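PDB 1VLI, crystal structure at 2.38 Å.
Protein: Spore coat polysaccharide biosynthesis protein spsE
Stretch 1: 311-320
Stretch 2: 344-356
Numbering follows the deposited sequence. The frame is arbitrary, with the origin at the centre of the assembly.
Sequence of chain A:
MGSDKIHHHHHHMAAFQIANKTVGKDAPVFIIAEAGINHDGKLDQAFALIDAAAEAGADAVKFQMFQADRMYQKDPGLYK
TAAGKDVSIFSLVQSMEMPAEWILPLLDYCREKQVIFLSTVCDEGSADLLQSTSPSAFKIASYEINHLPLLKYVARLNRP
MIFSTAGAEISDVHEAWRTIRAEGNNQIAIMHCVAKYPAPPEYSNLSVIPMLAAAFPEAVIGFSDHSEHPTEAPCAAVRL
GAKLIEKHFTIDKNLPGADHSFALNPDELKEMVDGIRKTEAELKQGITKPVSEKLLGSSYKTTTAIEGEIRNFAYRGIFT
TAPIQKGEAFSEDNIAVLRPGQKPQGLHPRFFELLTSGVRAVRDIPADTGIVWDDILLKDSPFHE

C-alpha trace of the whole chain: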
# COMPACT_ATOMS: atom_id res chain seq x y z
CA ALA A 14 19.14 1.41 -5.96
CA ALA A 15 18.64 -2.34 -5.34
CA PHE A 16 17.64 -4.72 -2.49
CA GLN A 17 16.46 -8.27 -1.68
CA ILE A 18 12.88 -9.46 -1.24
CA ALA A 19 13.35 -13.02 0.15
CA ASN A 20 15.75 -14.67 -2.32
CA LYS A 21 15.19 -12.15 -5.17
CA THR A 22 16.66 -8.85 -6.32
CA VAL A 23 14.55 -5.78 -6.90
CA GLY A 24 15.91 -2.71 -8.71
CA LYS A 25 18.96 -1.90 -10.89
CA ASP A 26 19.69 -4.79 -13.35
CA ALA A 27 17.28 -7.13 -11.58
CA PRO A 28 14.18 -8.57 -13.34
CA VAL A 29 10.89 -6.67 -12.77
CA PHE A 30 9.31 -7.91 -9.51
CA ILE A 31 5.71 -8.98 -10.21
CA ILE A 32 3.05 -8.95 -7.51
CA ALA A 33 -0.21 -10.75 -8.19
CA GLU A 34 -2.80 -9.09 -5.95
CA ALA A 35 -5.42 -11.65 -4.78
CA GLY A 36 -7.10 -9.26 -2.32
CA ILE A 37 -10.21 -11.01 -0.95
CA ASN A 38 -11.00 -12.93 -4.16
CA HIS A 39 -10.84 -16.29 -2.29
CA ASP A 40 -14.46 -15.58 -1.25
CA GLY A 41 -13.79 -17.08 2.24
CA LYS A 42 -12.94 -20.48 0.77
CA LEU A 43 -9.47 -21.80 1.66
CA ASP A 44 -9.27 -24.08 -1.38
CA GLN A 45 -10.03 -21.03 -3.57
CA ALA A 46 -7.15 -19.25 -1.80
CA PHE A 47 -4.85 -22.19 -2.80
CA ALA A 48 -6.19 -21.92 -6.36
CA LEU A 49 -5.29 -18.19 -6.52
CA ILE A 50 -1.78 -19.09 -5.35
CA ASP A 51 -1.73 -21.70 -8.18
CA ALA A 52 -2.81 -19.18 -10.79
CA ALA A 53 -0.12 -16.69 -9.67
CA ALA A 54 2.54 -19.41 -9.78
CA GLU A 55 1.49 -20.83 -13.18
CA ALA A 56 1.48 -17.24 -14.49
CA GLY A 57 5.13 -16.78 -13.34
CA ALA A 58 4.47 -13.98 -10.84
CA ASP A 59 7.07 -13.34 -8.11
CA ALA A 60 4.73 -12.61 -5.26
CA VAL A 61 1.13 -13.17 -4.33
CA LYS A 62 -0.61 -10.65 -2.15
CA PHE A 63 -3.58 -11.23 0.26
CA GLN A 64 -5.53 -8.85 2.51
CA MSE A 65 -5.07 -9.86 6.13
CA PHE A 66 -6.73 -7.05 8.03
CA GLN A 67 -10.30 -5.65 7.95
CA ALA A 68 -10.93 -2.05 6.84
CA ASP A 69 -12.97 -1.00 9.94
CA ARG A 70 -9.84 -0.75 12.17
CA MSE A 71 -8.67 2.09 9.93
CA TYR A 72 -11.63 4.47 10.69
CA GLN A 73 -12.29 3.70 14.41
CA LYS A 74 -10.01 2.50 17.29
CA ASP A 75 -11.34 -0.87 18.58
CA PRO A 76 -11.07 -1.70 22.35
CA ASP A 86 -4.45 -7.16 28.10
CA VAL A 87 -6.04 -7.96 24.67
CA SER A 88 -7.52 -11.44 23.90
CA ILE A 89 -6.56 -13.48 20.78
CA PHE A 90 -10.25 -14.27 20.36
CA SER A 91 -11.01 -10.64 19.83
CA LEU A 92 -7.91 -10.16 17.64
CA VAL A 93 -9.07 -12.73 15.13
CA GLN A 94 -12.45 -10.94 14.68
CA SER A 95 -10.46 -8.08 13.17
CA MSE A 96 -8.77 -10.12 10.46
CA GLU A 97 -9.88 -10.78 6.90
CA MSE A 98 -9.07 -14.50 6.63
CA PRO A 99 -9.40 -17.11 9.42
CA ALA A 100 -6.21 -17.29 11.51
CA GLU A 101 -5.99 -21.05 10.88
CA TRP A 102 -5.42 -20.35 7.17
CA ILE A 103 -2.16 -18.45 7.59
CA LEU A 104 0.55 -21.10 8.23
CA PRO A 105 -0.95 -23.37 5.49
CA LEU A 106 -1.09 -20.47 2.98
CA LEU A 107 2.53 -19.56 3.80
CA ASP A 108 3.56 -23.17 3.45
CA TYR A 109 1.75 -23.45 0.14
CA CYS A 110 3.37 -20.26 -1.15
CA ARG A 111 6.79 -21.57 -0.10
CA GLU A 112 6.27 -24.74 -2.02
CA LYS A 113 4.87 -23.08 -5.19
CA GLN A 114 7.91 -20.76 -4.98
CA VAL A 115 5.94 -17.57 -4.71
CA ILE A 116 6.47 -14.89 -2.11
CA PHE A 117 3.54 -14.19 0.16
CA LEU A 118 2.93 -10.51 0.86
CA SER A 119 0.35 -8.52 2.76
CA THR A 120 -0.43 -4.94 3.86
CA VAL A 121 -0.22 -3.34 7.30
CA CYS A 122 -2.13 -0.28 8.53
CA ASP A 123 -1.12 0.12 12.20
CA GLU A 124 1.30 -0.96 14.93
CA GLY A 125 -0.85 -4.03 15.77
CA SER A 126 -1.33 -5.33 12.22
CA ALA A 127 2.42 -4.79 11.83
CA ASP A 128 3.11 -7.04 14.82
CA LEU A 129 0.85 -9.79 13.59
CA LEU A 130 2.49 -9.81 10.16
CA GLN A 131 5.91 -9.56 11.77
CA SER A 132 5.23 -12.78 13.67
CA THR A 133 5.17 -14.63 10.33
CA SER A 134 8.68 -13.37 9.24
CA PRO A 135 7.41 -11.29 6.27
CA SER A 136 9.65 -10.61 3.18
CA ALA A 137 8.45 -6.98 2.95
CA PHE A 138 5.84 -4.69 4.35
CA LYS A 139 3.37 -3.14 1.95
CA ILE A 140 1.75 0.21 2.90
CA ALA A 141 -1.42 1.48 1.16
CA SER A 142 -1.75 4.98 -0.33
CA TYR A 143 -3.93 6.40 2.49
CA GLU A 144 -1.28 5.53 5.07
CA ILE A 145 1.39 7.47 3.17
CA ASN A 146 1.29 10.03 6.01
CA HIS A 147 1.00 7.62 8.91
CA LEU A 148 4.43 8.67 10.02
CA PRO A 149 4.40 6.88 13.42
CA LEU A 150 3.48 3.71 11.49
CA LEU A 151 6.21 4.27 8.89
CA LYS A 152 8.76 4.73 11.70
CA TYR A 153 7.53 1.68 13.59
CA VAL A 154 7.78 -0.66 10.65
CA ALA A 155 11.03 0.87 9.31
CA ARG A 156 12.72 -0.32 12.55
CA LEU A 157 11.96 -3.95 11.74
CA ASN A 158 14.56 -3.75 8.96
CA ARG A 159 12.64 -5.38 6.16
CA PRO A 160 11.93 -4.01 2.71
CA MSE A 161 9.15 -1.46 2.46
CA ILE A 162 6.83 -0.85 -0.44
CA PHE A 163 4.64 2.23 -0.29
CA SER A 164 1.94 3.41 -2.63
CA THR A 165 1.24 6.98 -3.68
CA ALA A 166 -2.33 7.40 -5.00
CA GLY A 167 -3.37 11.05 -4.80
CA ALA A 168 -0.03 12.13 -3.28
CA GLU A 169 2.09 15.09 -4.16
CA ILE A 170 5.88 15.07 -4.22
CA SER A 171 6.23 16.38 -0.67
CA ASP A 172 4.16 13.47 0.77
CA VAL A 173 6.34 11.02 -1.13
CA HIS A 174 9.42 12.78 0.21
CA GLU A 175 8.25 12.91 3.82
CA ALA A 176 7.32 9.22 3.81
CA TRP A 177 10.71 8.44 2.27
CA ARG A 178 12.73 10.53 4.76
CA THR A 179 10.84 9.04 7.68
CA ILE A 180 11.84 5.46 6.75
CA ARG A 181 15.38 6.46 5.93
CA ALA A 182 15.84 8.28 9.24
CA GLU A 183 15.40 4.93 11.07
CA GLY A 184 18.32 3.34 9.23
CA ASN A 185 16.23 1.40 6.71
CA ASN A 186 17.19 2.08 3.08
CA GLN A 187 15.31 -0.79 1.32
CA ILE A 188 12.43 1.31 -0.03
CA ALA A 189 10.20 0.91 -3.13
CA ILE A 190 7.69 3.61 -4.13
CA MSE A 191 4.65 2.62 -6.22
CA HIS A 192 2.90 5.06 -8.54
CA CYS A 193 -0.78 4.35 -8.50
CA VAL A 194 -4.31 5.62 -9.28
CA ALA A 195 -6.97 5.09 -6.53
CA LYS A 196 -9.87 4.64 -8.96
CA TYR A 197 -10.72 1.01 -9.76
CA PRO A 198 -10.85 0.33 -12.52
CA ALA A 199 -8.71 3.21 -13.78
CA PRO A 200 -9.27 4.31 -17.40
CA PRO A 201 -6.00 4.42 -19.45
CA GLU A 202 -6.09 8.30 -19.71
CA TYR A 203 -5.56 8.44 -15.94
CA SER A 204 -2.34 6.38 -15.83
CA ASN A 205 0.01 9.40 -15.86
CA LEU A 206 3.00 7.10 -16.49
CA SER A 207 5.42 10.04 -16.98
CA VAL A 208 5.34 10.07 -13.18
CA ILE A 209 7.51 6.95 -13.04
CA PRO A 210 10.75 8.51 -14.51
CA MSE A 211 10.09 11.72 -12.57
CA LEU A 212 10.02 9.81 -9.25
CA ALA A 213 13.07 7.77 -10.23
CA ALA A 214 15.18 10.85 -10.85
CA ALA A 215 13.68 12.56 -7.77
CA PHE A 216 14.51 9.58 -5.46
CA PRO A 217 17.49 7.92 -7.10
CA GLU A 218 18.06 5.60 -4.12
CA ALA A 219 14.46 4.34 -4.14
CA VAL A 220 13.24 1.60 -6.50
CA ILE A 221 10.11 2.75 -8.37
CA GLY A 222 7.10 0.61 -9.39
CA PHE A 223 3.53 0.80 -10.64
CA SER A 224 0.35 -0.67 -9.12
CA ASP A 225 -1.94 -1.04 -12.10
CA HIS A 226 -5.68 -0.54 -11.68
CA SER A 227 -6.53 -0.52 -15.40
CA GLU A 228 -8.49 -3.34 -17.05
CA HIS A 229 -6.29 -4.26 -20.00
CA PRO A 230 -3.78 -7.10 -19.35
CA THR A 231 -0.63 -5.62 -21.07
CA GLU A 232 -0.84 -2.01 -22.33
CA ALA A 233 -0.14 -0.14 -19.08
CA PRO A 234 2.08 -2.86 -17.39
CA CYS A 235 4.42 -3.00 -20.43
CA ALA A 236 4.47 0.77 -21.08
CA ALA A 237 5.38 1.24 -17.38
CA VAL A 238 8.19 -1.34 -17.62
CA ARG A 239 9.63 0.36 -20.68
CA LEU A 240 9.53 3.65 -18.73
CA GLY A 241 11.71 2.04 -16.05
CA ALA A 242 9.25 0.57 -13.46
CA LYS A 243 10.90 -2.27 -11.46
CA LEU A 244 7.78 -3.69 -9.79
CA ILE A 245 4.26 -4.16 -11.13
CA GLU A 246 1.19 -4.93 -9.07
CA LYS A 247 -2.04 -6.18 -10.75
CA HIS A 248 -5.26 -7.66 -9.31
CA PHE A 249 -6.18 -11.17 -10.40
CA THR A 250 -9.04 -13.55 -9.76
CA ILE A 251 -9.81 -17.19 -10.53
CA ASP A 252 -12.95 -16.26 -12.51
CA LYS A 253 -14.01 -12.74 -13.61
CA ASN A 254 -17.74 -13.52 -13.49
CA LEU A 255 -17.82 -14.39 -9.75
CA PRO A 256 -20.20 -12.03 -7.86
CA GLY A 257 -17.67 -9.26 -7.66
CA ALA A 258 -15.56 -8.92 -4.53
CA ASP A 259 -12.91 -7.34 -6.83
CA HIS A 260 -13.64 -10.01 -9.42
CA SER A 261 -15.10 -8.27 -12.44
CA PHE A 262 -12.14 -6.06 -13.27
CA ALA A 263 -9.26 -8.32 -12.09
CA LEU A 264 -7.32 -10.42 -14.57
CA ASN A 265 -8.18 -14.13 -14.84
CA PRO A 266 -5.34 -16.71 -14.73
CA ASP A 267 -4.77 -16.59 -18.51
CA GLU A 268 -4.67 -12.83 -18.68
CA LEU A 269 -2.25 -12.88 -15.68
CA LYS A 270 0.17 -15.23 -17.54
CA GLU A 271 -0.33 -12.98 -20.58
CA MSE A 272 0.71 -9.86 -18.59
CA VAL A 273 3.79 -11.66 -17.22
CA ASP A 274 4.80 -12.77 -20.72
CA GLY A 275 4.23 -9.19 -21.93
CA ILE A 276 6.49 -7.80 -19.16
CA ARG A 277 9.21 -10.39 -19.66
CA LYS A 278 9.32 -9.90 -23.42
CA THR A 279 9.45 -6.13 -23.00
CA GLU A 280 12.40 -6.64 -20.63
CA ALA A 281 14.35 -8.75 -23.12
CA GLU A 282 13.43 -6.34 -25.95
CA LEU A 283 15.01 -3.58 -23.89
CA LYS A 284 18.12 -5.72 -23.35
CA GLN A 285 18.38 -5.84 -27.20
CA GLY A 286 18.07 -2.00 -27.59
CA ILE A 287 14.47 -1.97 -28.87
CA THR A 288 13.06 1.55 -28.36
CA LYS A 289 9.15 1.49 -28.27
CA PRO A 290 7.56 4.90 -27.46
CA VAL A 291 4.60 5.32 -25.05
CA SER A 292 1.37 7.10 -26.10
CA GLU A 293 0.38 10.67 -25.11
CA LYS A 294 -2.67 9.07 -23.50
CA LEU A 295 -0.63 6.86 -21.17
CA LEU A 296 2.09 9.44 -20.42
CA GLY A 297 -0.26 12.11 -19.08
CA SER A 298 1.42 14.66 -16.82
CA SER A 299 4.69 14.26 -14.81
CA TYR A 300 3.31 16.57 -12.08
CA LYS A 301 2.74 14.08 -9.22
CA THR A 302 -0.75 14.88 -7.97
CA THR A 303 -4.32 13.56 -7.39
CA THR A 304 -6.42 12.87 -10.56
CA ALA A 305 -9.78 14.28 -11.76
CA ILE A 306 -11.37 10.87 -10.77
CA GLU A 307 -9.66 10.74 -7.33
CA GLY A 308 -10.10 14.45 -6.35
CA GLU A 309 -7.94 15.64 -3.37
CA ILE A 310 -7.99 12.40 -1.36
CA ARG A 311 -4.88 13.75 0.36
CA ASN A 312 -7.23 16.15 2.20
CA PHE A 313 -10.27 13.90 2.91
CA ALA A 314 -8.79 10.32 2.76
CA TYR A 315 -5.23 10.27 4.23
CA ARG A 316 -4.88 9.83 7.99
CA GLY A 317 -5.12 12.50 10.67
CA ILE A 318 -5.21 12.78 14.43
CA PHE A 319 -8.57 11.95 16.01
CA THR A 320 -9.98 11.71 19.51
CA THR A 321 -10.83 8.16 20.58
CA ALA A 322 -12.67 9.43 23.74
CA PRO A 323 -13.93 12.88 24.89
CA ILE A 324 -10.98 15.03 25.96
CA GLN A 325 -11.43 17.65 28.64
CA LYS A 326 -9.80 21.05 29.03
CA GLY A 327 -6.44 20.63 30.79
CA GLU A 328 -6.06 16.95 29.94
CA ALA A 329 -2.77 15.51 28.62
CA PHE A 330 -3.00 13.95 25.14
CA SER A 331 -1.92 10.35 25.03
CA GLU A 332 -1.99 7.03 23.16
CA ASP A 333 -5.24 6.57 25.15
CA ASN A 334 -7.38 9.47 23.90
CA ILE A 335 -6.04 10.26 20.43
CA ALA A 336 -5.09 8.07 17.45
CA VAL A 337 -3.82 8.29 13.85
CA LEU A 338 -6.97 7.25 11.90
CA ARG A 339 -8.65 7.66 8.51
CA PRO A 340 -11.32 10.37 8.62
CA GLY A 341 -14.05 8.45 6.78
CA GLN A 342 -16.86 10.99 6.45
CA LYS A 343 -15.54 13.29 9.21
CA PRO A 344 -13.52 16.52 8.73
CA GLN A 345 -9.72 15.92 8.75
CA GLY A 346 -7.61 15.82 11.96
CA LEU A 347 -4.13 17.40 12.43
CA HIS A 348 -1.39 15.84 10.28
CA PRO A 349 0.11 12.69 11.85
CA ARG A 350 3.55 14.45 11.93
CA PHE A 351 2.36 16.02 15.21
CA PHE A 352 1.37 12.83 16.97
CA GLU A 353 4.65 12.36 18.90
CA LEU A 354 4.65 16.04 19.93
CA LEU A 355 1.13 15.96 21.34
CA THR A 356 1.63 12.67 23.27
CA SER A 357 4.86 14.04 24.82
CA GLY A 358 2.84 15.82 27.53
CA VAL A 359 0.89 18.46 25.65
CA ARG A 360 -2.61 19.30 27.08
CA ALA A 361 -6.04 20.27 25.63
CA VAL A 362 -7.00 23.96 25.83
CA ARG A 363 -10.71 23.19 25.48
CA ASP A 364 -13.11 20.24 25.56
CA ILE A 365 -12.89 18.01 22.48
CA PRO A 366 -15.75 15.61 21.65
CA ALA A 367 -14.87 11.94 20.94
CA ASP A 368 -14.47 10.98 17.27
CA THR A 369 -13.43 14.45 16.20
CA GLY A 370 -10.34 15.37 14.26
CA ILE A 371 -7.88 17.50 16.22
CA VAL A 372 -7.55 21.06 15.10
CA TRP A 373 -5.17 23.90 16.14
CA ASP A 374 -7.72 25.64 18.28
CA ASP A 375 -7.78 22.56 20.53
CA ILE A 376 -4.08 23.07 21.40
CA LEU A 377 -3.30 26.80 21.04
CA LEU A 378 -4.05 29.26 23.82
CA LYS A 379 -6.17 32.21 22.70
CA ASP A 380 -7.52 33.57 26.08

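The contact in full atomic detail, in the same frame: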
# COMPACT_ATOMS: atom_id res chain seq x y z
N ARG A 311 -5.89 13.35 -0.61
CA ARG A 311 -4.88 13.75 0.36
C ARG A 311 -5.43 14.65 1.48
O ARG A 311 -4.87 14.71 2.58
CB ARG A 311 -3.65 14.38 -0.33
CG ARG A 311 -3.92 15.52 -1.31
CD ARG A 311 -2.66 16.05 -1.97
NE ARG A 311 -1.54 16.17 -1.03
CZ ARG A 311 -1.32 17.21 -0.23
NH1 ARG A 311 -2.14 18.26 -0.23
NH2 ARG A 311 -0.27 17.22 0.58
N ASN A 312 -6.54 15.32 1.20
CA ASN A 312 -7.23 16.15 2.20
C ASN A 312 -8.30 15.38 3.00
O ASN A 312 -8.35 15.50 4.22
CB ASN A 312 -7.84 17.41 1.55
CG ASN A 312 -6.78 18.38 0.96
OD1 ASN A 312 -6.89 18.82 -0.19
ND2 ASN A 312 -5.77 18.71 1.76
N PHE A 313 -9.13 14.60 2.30
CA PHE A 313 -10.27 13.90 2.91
C PHE A 313 -10.08 12.38 3.15
O PHE A 313 -10.94 11.76 3.78
CB PHE A 313 -11.59 14.17 2.14
CG PHE A 313 -11.83 13.28 0.92
CD1 PHE A 313 -12.41 12.01 1.04
CD2 PHE A 313 -11.51 13.74 -0.37
CE1 PHE A 313 -12.64 11.19 -0.09
CE2 PHE A 313 -11.73 12.92 -1.51
CZ PHE A 313 -12.30 11.65 -1.37
N ALA A 314 -8.98 11.79 2.65
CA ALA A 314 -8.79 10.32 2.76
C ALA A 314 -7.50 9.80 3.44
O ALA A 314 -7.52 8.67 3.97
CB ALA A 314 -9.01 9.63 1.41
N TYR A 315 -6.42 10.59 3.42
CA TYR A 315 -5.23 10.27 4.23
C TYR A 315 -5.55 10.32 5.71
O TYR A 315 -6.62 10.79 6.10
CB TYR A 315 -4.11 11.25 3.96
CG TYR A 315 -3.51 11.12 2.61
CD1 TYR A 315 -3.92 10.10 1.74
CD2 TYR A 315 -2.51 11.99 2.18
CE1 TYR A 315 -3.37 9.96 0.45
CE2 TYR A 315 -1.94 11.86 0.88
CZ TYR A 315 -2.39 10.85 0.04
OH TYR A 315 -1.85 10.69 -1.20
N ARG A 316 -4.62 9.85 6.55
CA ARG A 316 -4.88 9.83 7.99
C ARG A 316 -4.74 11.21 8.64
O ARG A 316 -4.11 12.12 8.07
CB ARG A 316 -3.96 8.81 8.69
CG ARG A 316 -4.07 7.38 8.13
CD ARG A 316 -4.04 6.31 9.22
NE ARG A 316 -4.44 5.01 8.70
CZ ARG A 316 -4.72 3.94 9.45
NH1 ARG A 316 -4.69 3.97 10.77
NH2 ARG A 316 -5.10 2.83 8.86
N GLY A 317 -5.33 11.36 9.82
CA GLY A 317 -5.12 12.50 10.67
C GLY A 317 -5.25 12.09 12.12
O GLY A 317 -5.47 10.91 12.44
N ILE A 318 -5.15 13.07 13.02
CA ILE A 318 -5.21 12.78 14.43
C ILE A 318 -6.62 13.00 14.96
O ILE A 318 -7.19 14.10 14.83
CB ILE A 318 -4.19 13.65 15.18
CG1 ILE A 318 -2.79 13.36 14.66
CG2 ILE A 318 -4.29 13.35 16.64
CD1 ILE A 318 -1.74 14.21 15.29
N PHE A 319 -7.17 11.96 15.59
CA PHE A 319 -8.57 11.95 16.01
C PHE A 319 -8.70 11.57 17.45
O PHE A 319 -7.89 10.79 17.92
CB PHE A 319 -9.37 10.96 15.18
CG PHE A 319 -9.75 11.48 13.82
CD1 PHE A 319 -8.89 11.34 12.74
CD2 PHE A 319 -10.97 12.12 13.63
CE1 PHE A 319 -9.23 11.85 11.48
CE2 PHE A 319 -11.33 12.62 12.38
CZ PHE A 319 -10.45 12.48 11.30
N THR A 320 -9.69 12.11 18.14
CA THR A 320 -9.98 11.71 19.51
C THR A 320 -10.66 10.34 19.51
O THR A 320 -11.58 10.09 18.72
CB THR A 320 -10.88 12.71 20.21
OG1 THR A 320 -11.95 13.08 19.33
CG2 THR A 320 -10.15 14.03 20.48
N PRO A 344 -14.57 15.55 9.08
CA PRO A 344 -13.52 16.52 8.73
C PRO A 344 -12.12 16.11 9.27
O PRO A 344 -12.03 15.45 10.30
CB PRO A 344 -14.01 17.83 9.37
CG PRO A 344 -15.47 17.62 9.54
CD PRO A 344 -15.65 16.17 9.88
N GLN A 345 -11.07 16.48 8.55
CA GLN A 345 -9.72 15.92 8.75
C GLN A 345 -9.11 16.35 10.10
O GLN A 345 -9.44 17.44 10.60
CB GLN A 345 -8.82 16.27 7.54
CG GLN A 345 -7.42 15.68 7.51
CD GLN A 345 -7.44 14.16 7.69
OE1 GLN A 345 -7.74 13.68 8.78
NE2 GLN A 345 -7.15 13.42 6.62
N GLY A 346 -8.29 15.49 10.71
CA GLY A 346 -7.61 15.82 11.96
C GLY A 346 -6.25 16.41 11.64
O GLY A 346 -5.85 16.41 10.48
N LEU A 347 -5.53 16.94 12.63
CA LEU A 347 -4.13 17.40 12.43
C LEU A 347 -3.26 16.36 11.74
O LEU A 347 -3.44 15.17 11.97
CB LEU A 347 -3.46 17.68 13.77
CG LEU A 347 -3.39 19.08 14.32
CD1 LEU A 347 -2.03 19.21 14.99
CD2 LEU A 347 -3.63 20.16 13.22
N HIS A 348 -2.31 16.80 10.93
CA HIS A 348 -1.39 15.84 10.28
C HIS A 348 -0.68 14.92 11.28
O HIS A 348 -0.26 15.37 12.34
CB HIS A 348 -0.34 16.60 9.50
CG HIS A 348 0.41 15.73 8.56
ND1 HIS A 348 1.45 14.91 8.96
CD2 HIS A 348 0.27 15.52 7.23
CE1 HIS A 348 1.92 14.25 7.92
NE2 HIS A 348 1.22 14.60 6.86
N PRO A 349 -0.59 13.62 10.98
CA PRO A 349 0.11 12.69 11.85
C PRO A 349 1.56 13.07 12.25
O PRO A 349 2.09 12.49 13.20
CB PRO A 349 0.10 11.40 11.03
CG PRO A 349 -1.17 11.48 10.33
CD PRO A 349 -1.23 12.92 9.86
N ARG A 350 2.19 14.01 11.55
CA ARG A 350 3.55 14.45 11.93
C ARG A 350 3.56 15.09 13.33
O ARG A 350 4.62 15.28 13.92
CB ARG A 350 4.19 15.40 10.86
CG ARG A 350 3.75 16.88 10.96
CD ARG A 350 4.46 17.86 9.99
NE ARG A 350 4.28 17.44 8.61
CZ ARG A 350 3.25 17.76 7.82
NH1 ARG A 350 2.26 18.55 8.24
NH2 ARG A 350 3.21 17.27 6.59
N PHE A 351 2.40 15.42 13.88
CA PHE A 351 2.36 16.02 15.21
C PHE A 351 2.00 15.05 16.30
O PHE A 351 1.87 15.45 17.44
CB PHE A 351 1.41 17.23 15.24
CG PHE A 351 1.73 18.28 14.18
CD1 PHE A 351 2.78 19.20 14.35
CD2 PHE A 351 0.99 18.34 13.00
CE1 PHE A 351 3.04 20.17 13.41
CE2 PHE A 351 1.24 19.31 12.05
CZ PHE A 351 2.28 20.23 12.25
N PHE A 352 1.88 13.76 15.99
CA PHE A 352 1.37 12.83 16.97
C PHE A 352 2.33 12.65 18.16
O PHE A 352 1.92 12.75 19.33
CB PHE A 352 1.00 11.49 16.31
CG PHE A 352 0.35 10.52 17.25
CD1 PHE A 352 -1.02 10.61 17.53
CD2 PHE A 352 1.09 9.53 17.87
CE1 PHE A 352 -1.63 9.72 18.40
CE2 PHE A 352 0.49 8.64 18.74
CZ PHE A 352 -0.88 8.73 19.01
N GLU A 353 3.62 12.43 17.86
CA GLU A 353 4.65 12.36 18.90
C GLU A 353 4.65 13.58 19.81
O GLU A 353 4.60 13.44 21.03
CB GLU A 353 6.03 12.15 18.27
CG GLU A 353 6.48 10.71 18.28
CD GLU A 353 7.39 10.37 17.11
OE1 GLU A 353 8.31 11.18 16.84
OE2 GLU A 353 7.19 9.30 16.47
N LEU A 354 4.67 14.76 19.22
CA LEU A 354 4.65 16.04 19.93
C LEU A 354 3.50 16.13 20.92
O LEU A 354 3.70 16.44 22.11
CB LEU A 354 4.55 17.17 18.92
CG LEU A 354 4.60 18.62 19.38
CD1 LEU A 354 6.00 18.93 19.86
CD2 LEU A 354 4.26 19.51 18.20
N LEU A 355 2.29 15.86 20.45
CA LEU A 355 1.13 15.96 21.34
C LEU A 355 1.20 14.94 22.49
O LEU A 355 0.97 15.30 23.61
CB LEU A 355 -0.17 15.80 20.56
CG LEU A 355 -0.57 16.76 19.44
CD1 LEU A 355 -2.02 16.47 19.09
CD2 LEU A 355 -0.40 18.24 19.89
N THR A 356 1.55 13.68 22.21
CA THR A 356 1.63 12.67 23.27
C THR A 356 2.87 12.79 24.17
O THR A 356 3.05 11.99 25.07
CB THR A 356 1.54 11.25 22.70
OG1 THR A 356 2.57 11.06 21.71
CG2 THR A 356 0.24 11.09 21.91
O HOH W 1 -4.07 14.87 8.44

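Polar groups at this contact are satisfied largely through backbone carbonyls, and one side chain, Gln345, supplies much of the matching. With chi1 at -175° and chi2 at 53°, its amide reaches the turn that follows the helix ending at Phe313. Gln345 NE2 donates to Tyr315 O at 2.7 Å with an N-H...O angle of 150°, a short and reasonably straight bond. A second bond, from Gln345 NE2 to Asn312 O, is weak: 3.4 Å and 130°. The acceptor end of the same amide turns back on its own backbone, where Gly346 N donates to Gln345 OE1 at 2.7 Å and 146°. Both ends of the amide are therefore occupied.

The main backbone link is Ile318 N to Leu347 O, 2.9 Å but bent at 135°. On the return side, Ile318 O receives a CA-H...O contact from Gly346 CA, 3.4 Å with 147° at the hydrogen. A water completes the polar set by donating to both Arg316 O (2.8 Å) and Gly346 O (3.1 Å), so these two carbonyls are joined without touching directly.

Close backbone packing accompanies this pattern. Gly317 and Gly346 have CA atoms 4.3 Å apart. An ideal CB on Gly317 would lie 2.3 Å from Gln345 OE1, and one on Gly346 would lie 2.1 Å from Ile318 O; both would clash.

Ile318 carries the apolar part and has the largest area covered by the opposing stretch. In its m, t rotamer, Ile318 CD1 lies 4.0 Å from Phe352 CB, 4.2 Å from Leu347 CB and 4.4 Å from Leu355 CD1, meeting the Phe352 ring at its edge. Nearby backbone is paired locally: Phe352 N donates to Pro349 O at 3.1 Å, and Phe351 N to His348 O at 3.1 Å.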